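PDB 6DHX: TipC2 from Streptococcus intermedius B196, which probably protects its own bacterium by recognising and neutralising an antibacterial toxin exported through a type VII secretion system. Local coordinates for residues Q27-T32 with N37-L42; T75-D80 with Q164-D169; K168-C171 with K175-Y178. One frame throughout, in Å; residues are numbered along the deposited sequence.

Contact 1 of 3, residues Q27-T32 with N37-L42; sequences QETEKT and NIFNKL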
# COMPACT_ATOMS: atom_id res chain seq x y z
N GLN A 27 14.20 -2.18 -1.48
CA GLN A 27 15.65 -2.24 -1.25
C GLN A 27 16.18 -0.91 -0.75
O GLN A 27 17.10 -0.88 0.08
CB GLN A 27 16.35 -2.66 -2.55
CG GLN A 27 15.99 -4.13 -2.87
CD GLN A 27 16.59 -4.67 -4.16
OE1 GLN A 27 15.93 -5.43 -4.86
NE2 GLN A 27 17.86 -4.29 -4.48
N GLU A 28 15.69 0.20 -1.30
CA GLU A 28 16.25 1.46 -0.81
C GLU A 28 15.77 1.73 0.61
O GLU A 28 16.52 2.32 1.40
CB GLU A 28 15.86 2.60 -1.74
CG GLU A 28 16.40 3.99 -1.36
CD GLU A 28 17.91 4.17 -1.48
OE1 GLU A 28 18.62 3.29 -2.01
OE2 GLU A 28 18.35 5.26 -1.07
N THR A 29 14.54 1.30 0.93
CA THR A 29 14.09 1.49 2.32
C THR A 29 14.85 0.58 3.26
O THR A 29 15.26 1.04 4.33
CB THR A 29 12.58 1.27 2.46
OG1 THR A 29 11.92 2.19 1.57
CG2 THR A 29 12.13 1.56 3.96
N GLU A 30 15.12 -0.68 2.88
CA GLU A 30 15.87 -1.53 3.77
C GLU A 30 17.31 -1.03 3.96
O GLU A 30 17.90 -1.17 5.05
CB GLU A 30 15.86 -2.98 3.23
CG GLU A 30 16.36 -3.97 4.31
CD GLU A 30 17.89 -4.12 4.33
OE1 GLU A 30 18.54 -3.79 3.31
OE2 GLU A 30 18.46 -4.56 5.36
N LYS A 31 17.87 -0.42 2.91
CA LYS A 31 19.22 0.11 2.98
C LYS A 31 19.31 1.31 3.92
O LYS A 31 20.33 1.47 4.60
CB LYS A 31 19.67 0.51 1.56
CG LYS A 31 20.98 1.30 1.56
CD LYS A 31 21.29 1.75 0.09
CE LYS A 31 22.63 2.44 -0.01
NZ LYS A 31 23.04 2.67 -1.43
N THR A 32 18.25 2.13 3.99
CA THR A 32 18.31 3.43 4.66
C THR A 32 17.54 3.52 5.98
O THR A 32 17.82 4.45 6.75
CB THR A 32 17.78 4.54 3.74
OG1 THR A 32 16.40 4.33 3.43
CG2 THR A 32 18.59 4.56 2.40
N ASN A 37 16.18 7.21 6.91
CA ASN A 37 15.15 6.64 6.03
C ASN A 37 14.94 7.52 4.82
O ASN A 37 14.70 8.72 4.95
CB ASN A 37 13.85 6.53 6.84
CG ASN A 37 12.83 5.57 6.19
OD1 ASN A 37 12.54 5.66 5.01
ND2 ASN A 37 12.28 4.66 7.01
N ILE A 38 14.96 6.90 3.63
CA ILE A 38 14.70 7.63 2.39
C ILE A 38 13.39 8.44 2.48
O ILE A 38 13.30 9.54 1.95
CB ILE A 38 14.68 6.63 1.20
CG1 ILE A 38 14.38 7.37 -0.11
CG2 ILE A 38 13.63 5.49 1.37
CD1 ILE A 38 15.46 8.25 -0.53
N PHE A 39 12.38 7.94 3.18
CA PHE A 39 11.10 8.64 3.24
C PHE A 39 11.15 9.87 4.13
O PHE A 39 10.19 10.66 4.12
CB PHE A 39 10.00 7.67 3.71
CG PHE A 39 9.51 6.77 2.61
CD1 PHE A 39 8.54 7.20 1.69
CD2 PHE A 39 10.04 5.49 2.46
CE1 PHE A 39 8.09 6.34 0.66
CE2 PHE A 39 9.61 4.62 1.46
CZ PHE A 39 8.63 5.04 0.52
N ASN A 40 12.24 10.08 4.89
CA ASN A 40 12.44 11.38 5.52
C ASN A 40 12.46 12.48 4.48
O ASN A 40 12.17 13.63 4.82
CB ASN A 40 13.76 11.45 6.33
CG ASN A 40 13.73 10.51 7.56
OD1 ASN A 40 12.68 10.16 8.04
ND2 ASN A 40 14.90 10.12 8.04
N LYS A 41 12.79 12.15 3.23
CA LYS A 41 12.87 13.13 2.14
C LYS A 41 11.50 13.53 1.60
O LYS A 41 11.42 14.52 0.89
CB LYS A 41 13.72 12.58 0.98
CG LYS A 41 15.24 12.43 1.33
CD LYS A 41 16.03 11.87 0.13
CE LYS A 41 17.53 11.76 0.45
NZ LYS A 41 18.33 11.38 -0.74
N LEU A 42 10.43 12.79 1.95
CA LEU A 42 9.09 13.00 1.37
C LEU A 42 8.27 13.79 2.39
O LEU A 42 7.84 13.24 3.41
CB LEU A 42 8.41 11.67 1.03
CG LEU A 42 7.03 11.77 0.37
CD1 LEU A 42 7.15 12.51 -0.98
CD2 LEU A 42 6.52 10.31 0.16

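Contact 2 of 3, residues T75-D80 with Q164-D169; sequences TKIAID and QKVLKD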
# COMPACT_ATOMS: atom_id res chain seq x y z
N THR A 75 -9.19 8.40 3.82
CA THR A 75 -9.00 8.50 5.26
C THR A 75 -7.62 8.03 5.70
O THR A 75 -7.20 8.35 6.83
CB THR A 75 -10.07 7.67 5.99
OG1 THR A 75 -10.01 6.31 5.56
CG2 THR A 75 -11.45 8.21 5.68
N LYS A 76 -6.92 7.26 4.86
CA LYS A 76 -5.63 6.70 5.24
C LYS A 76 -4.89 6.26 3.98
O LYS A 76 -5.49 5.66 3.08
CB LYS A 76 -5.80 5.49 6.18
CG LYS A 76 -4.50 4.96 6.73
CD LYS A 76 -4.78 3.98 7.89
CE LYS A 76 -3.48 3.59 8.55
NZ LYS A 76 -3.71 2.64 9.72
N ILE A 77 -3.59 6.51 3.95
CA ILE A 77 -2.72 5.96 2.93
C ILE A 77 -1.43 5.58 3.64
O ILE A 77 -0.83 6.41 4.32
CB ILE A 77 -2.42 6.97 1.78
CG1 ILE A 77 -3.69 7.61 1.20
CG2 ILE A 77 -1.55 6.28 0.68
CD1 ILE A 77 -3.43 8.88 0.35
N ALA A 78 -1.01 4.33 3.49
CA ALA A 78 0.10 3.86 4.32
C ALA A 78 0.94 2.86 3.55
O ALA A 78 0.48 2.21 2.61
CB ALA A 78 -0.43 3.24 5.63
N ILE A 79 2.22 2.77 3.94
CA ILE A 79 3.14 1.77 3.38
C ILE A 79 3.79 1.06 4.55
O ILE A 79 4.43 1.70 5.37
CB ILE A 79 4.23 2.40 2.50
CG1 ILE A 79 3.63 3.38 1.47
CG2 ILE A 79 5.04 1.27 1.83
CD1 ILE A 79 4.71 4.21 0.73
N ASP A 80 3.62 -0.25 4.63
CA ASP A 80 4.27 -1.04 5.67
C ASP A 80 5.36 -1.90 5.05
O ASP A 80 5.17 -2.45 3.97
CB ASP A 80 3.28 -1.97 6.39
CG ASP A 80 2.38 -1.24 7.35
OD1 ASP A 80 2.82 -0.23 7.89
OD2 ASP A 80 1.19 -1.60 7.50
N GLN A 164 -0.66 7.64 -9.12
CA GLN A 164 -0.54 9.09 -9.24
C GLN A 164 -0.16 9.76 -7.93
O GLN A 164 0.12 10.97 -7.91
CB GLN A 164 -1.86 9.68 -9.79
CG GLN A 164 -2.15 9.27 -11.25
CD GLN A 164 -0.87 9.29 -12.08
OE1 GLN A 164 -0.12 10.28 -12.06
NE2 GLN A 164 -0.59 8.18 -12.77
N LYS A 165 -0.09 9.01 -6.84
CA LYS A 165 0.30 9.63 -5.59
C LYS A 165 1.49 8.90 -4.98
O LYS A 165 2.60 9.46 -4.95
CB LYS A 165 -0.89 9.70 -4.62
CG LYS A 165 -0.64 10.54 -3.37
CD LYS A 165 -1.99 10.77 -2.66
CE LYS A 165 -1.82 11.58 -1.40
NZ LYS A 165 -1.34 12.99 -1.68
N VAL A 166 1.30 7.65 -4.53
CA VAL A 166 2.39 6.96 -3.82
C VAL A 166 3.60 6.76 -4.72
O VAL A 166 4.74 7.06 -4.34
CB VAL A 166 1.91 5.60 -3.26
CG1 VAL A 166 3.12 4.84 -2.64
CG2 VAL A 166 0.77 5.80 -2.24
N LEU A 167 3.38 6.20 -5.91
CA LEU A 167 4.54 5.90 -6.76
C LEU A 167 5.09 7.18 -7.39
O LEU A 167 6.31 7.30 -7.61
CB LEU A 167 4.20 4.87 -7.83
CG LEU A 167 3.85 3.46 -7.30
CD1 LEU A 167 3.55 2.49 -8.47
CD2 LEU A 167 5.03 2.88 -6.42
N LYS A 168 4.24 8.15 -7.67
CA LYS A 168 4.74 9.43 -8.18
C LYS A 168 5.57 10.13 -7.10
O LYS A 168 6.62 10.73 -7.39
CB LYS A 168 3.55 10.29 -8.62
CG LYS A 168 3.96 11.55 -9.35
CD LYS A 168 2.73 12.36 -9.72
CE LYS A 168 3.06 13.49 -10.70
NZ LYS A 168 1.82 14.20 -11.09
N ASP A 169 5.14 10.02 -5.84
CA ASP A 169 5.92 10.54 -4.72
C ASP A 169 7.27 9.85 -4.61
O ASP A 169 8.28 10.51 -4.35
CB ASP A 169 5.17 10.35 -3.39
CG ASP A 169 4.09 11.40 -3.18
OD1 ASP A 169 4.04 12.37 -3.94
OD2 ASP A 169 3.28 11.24 -2.25

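Contact 3 of 3, residues K168-C171 with K175-Y178; sequences KDWC and KSKY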
# COMPACT_ATOMS: atom_id res chain seq x y z
N LYS A 168 4.24 8.15 -7.67
CA LYS A 168 4.74 9.43 -8.18
C LYS A 168 5.57 10.13 -7.10
O LYS A 168 6.62 10.73 -7.39
CB LYS A 168 3.55 10.29 -8.62
CG LYS A 168 3.96 11.55 -9.35
CD LYS A 168 2.73 12.36 -9.72
CE LYS A 168 3.06 13.49 -10.70
NZ LYS A 168 1.82 14.20 -11.09
N ASP A 169 5.14 10.02 -5.84
CA ASP A 169 5.92 10.54 -4.72
C ASP A 169 7.27 9.85 -4.61
O ASP A 169 8.28 10.51 -4.35
CB ASP A 169 5.17 10.35 -3.39
CG ASP A 169 4.09 11.40 -3.18
OD1 ASP A 169 4.04 12.37 -3.94
OD2 ASP A 169 3.28 11.24 -2.25
N TRP A 170 7.29 8.51 -4.73
CA TRP A 170 8.57 7.79 -4.73
C TRP A 170 9.51 8.36 -5.77
O TRP A 170 10.70 8.61 -5.49
CB TRP A 170 8.32 6.30 -5.04
CG TRP A 170 9.63 5.55 -5.14
CD1 TRP A 170 10.21 5.02 -6.27
CD2 TRP A 170 10.54 5.30 -4.05
NE1 TRP A 170 11.43 4.44 -5.94
CE2 TRP A 170 11.65 4.60 -4.59
CE3 TRP A 170 10.50 5.59 -2.68
CZ2 TRP A 170 12.73 4.16 -3.80
CZ3 TRP A 170 11.60 5.15 -1.86
CH2 TRP A 170 12.68 4.45 -2.43
N CYS A 171 8.99 8.57 -7.00
CA CYS A 171 9.85 9.09 -8.06
C CYS A 171 10.26 10.55 -7.82
O CYS A 171 11.24 11.00 -8.43
CB CYS A 171 9.17 8.95 -9.45
SG CYS A 171 8.92 7.13 -9.83
N LYS A 175 15.69 8.70 -7.70
CA LYS A 175 15.81 8.71 -9.17
C LYS A 175 15.51 7.30 -9.69
O LYS A 175 16.39 6.47 -9.93
CB LYS A 175 17.17 9.23 -9.60
CG LYS A 175 17.15 9.73 -11.05
CD LYS A 175 18.56 9.98 -11.55
CE LYS A 175 18.58 10.43 -12.99
NZ LYS A 175 20.00 10.71 -13.38
N SER A 176 14.22 7.02 -9.85
CA SER A 176 13.78 5.66 -10.17
C SER A 176 14.21 5.24 -11.57
O SER A 176 14.28 6.05 -12.50
CB SER A 176 12.25 5.57 -10.06
OG SER A 176 11.78 4.24 -10.35
N LYS A 177 14.50 3.95 -11.72
CA LYS A 177 14.67 3.36 -13.05
C LYS A 177 13.34 2.88 -13.63
O LYS A 177 13.30 2.39 -14.78
CB LYS A 177 15.67 2.21 -12.96
CG LYS A 177 17.03 2.70 -12.50
CD LYS A 177 18.11 1.65 -12.68
CE LYS A 177 19.50 2.30 -12.68
NZ LYS A 177 20.58 1.27 -12.64
N TYR A 178 12.26 3.08 -12.89
CA TYR A 178 10.92 2.65 -13.31
C TYR A 178 10.03 3.89 -13.23
O TYR A 178 10.50 5.02 -13.09
CB TYR A 178 10.47 1.49 -12.40
CG TYR A 178 11.46 0.34 -12.48
CD1 TYR A 178 11.50 -0.48 -13.59
CD2 TYR A 178 12.38 0.10 -11.44
CE1 TYR A 178 12.42 -1.51 -13.70
CE2 TYR A 178 13.30 -0.94 -11.56
CZ TYR A 178 13.30 -1.74 -12.66
OH TYR A 178 14.22 -2.79 -12.79

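Contact 1 of 3, residues Q27-T32 with N37-L42
The hydroxyl of T32 is held by two backbone groups, one in each segment: OG1 takes the backbone N-H of I38 (N to OG1 3.0 Å, angle at the hydrogen 153°) and gives its own proton to the carbonyl O of E28, one turn back in helix 27-32, with OG1 2.9 Å from that O. A chi1 of 63° sets OG1 between the backbone N and carbonyl carbon of T32, where it can serve both. The backbones also come close here, T32 O lying 3.2 Å from N37 N, but at too poor an angle for a hydrogen bond. N37 instead makes an Asx turn, its OD1 accepting from F39 N at 2.9 Å and opening the 3-10 segment 38-41. I38 lies crosswise to E28, whose CG is 4.1 Å from I38 CB, while I38 CG2 comes 3.7 Å from T29 OG1. That same oxygen meets F39 at the ring edge, near its plane, 3.4 Å from CE2; its hydrogen bond goes to the carbonyl of I25. W170 of helix 151-173 packs against I38 and F39, and F39 also rests on I79 and F81 of strand 74-82. At the start of the 3-10 turn the amides of I38 and F39 have no earlier turn to bond to, and side-chain oxygens of T32 and N37 supply their acceptors within a largely buried contact.

Contact 2 of 3, residues T75-D80 with Q164-D169
Apolar packing carries this contact, through I77 and I79 on strand 75-80 and V166 on helix 164-169. The two isoleucines are two residues apart and point to the helix, whereas A78 between them points to the other side of the sheet. V166 divides its methyl groups between them: CG2 meets CG2 of I77 at 3.8 Å, and CG1 meets CD1 of I79, also at 3.8 Å. In both pairs the side chains slide past each other in opposite directions. With chi1 at -51°, I77 turns CG2 anti to its backbone N and against V166, leaving CD1 for the next neighbour.

That neighbour is the methylene chain of K165, a second kind of contact in which a lysine lends its carbons to the apolar core. Its CE lies 3.6 Å from I77 CD1. The chain then bends at its last torsion, and NZ is hydrogen-bonded to the carbonyl O of A69, so the charged end is satisfied away from the isoleucines. Backbone bonds of I77 to Y65 and of I79 to I63 hold the strand in its sheet.

The axes of the two short segments approach to 10.6 Å, with a signed crossing angle of -36°. A helix crossing the strand at a moderate angle, in broadly the same direction, over an antiparallel stretch of sheet, with alternate strand residues facing it, is typical of two-layer alpha/beta packing.

Contact 3 of 3, residues K168-C171 with K175-Y178
C171 holds SG anti to its carbonyl carbon (chi1 -63°), which lays the sulfur against CB of S176, while S176 turns OG anti to its own backbone N (chi1 -180°), where that oxygen can take the backbone N-H of Y178. The sulfur rests on the serine methylene, with SG 3.7 Å from S176 CB and slightly farther, 4.1 Å, from OG. This is van der Waals packing. SG also approaches the backbone of Y178, 4.2 Å from its carbonyl O. W170 adds a looser touch, its CD1 lying 4.3 Å from S176 CB and meeting it obliquely.

The polar work is done beside this sulfur contact. S176 OG accepts the backbone N-H of Y178 at 2.8 Å, with 156° at the hydrogen, which draws the chain of 176-178 into a tight bend. CB of K177 lies over one face of the tyrosine ring, offset toward its rim. E24 on helix 21-32 holds both the indole and the loop, its OE1 hydrogen-bonded to S176 OG and W170 NE1 and its OE2 to K177 N, a set of partners that would probably favour the ionised carboxylate. Farther along, Y178 OH bonds to the carbonyl O of P18. Together these features describe an ST turn in the loop that follows helix 151-173, packed back against the last turns of that helix and tied to the N-terminal helix through a shared carboxylate.

How the contacts relate
Along the chain contact 1 closes first; contact 2 then joins strand 74-82 to helix 151-173, and contact 3 follows on the same helix, sharing K168 and D169 with it. Their centres lie 12 to 14 Å apart. Contact 2 is deepest, about 7 Å from the chain's centre, while contacts 1 and 3 lie about 16 Å out on the same side of it. Side chains of contact 1 touch both others, L42 for instance packing on D169. N-terminal helix 21-32, the last helix, 151-173, and one face of the mixed sheet are thus packed into one connected set of side chains in this single-chain immunity protein.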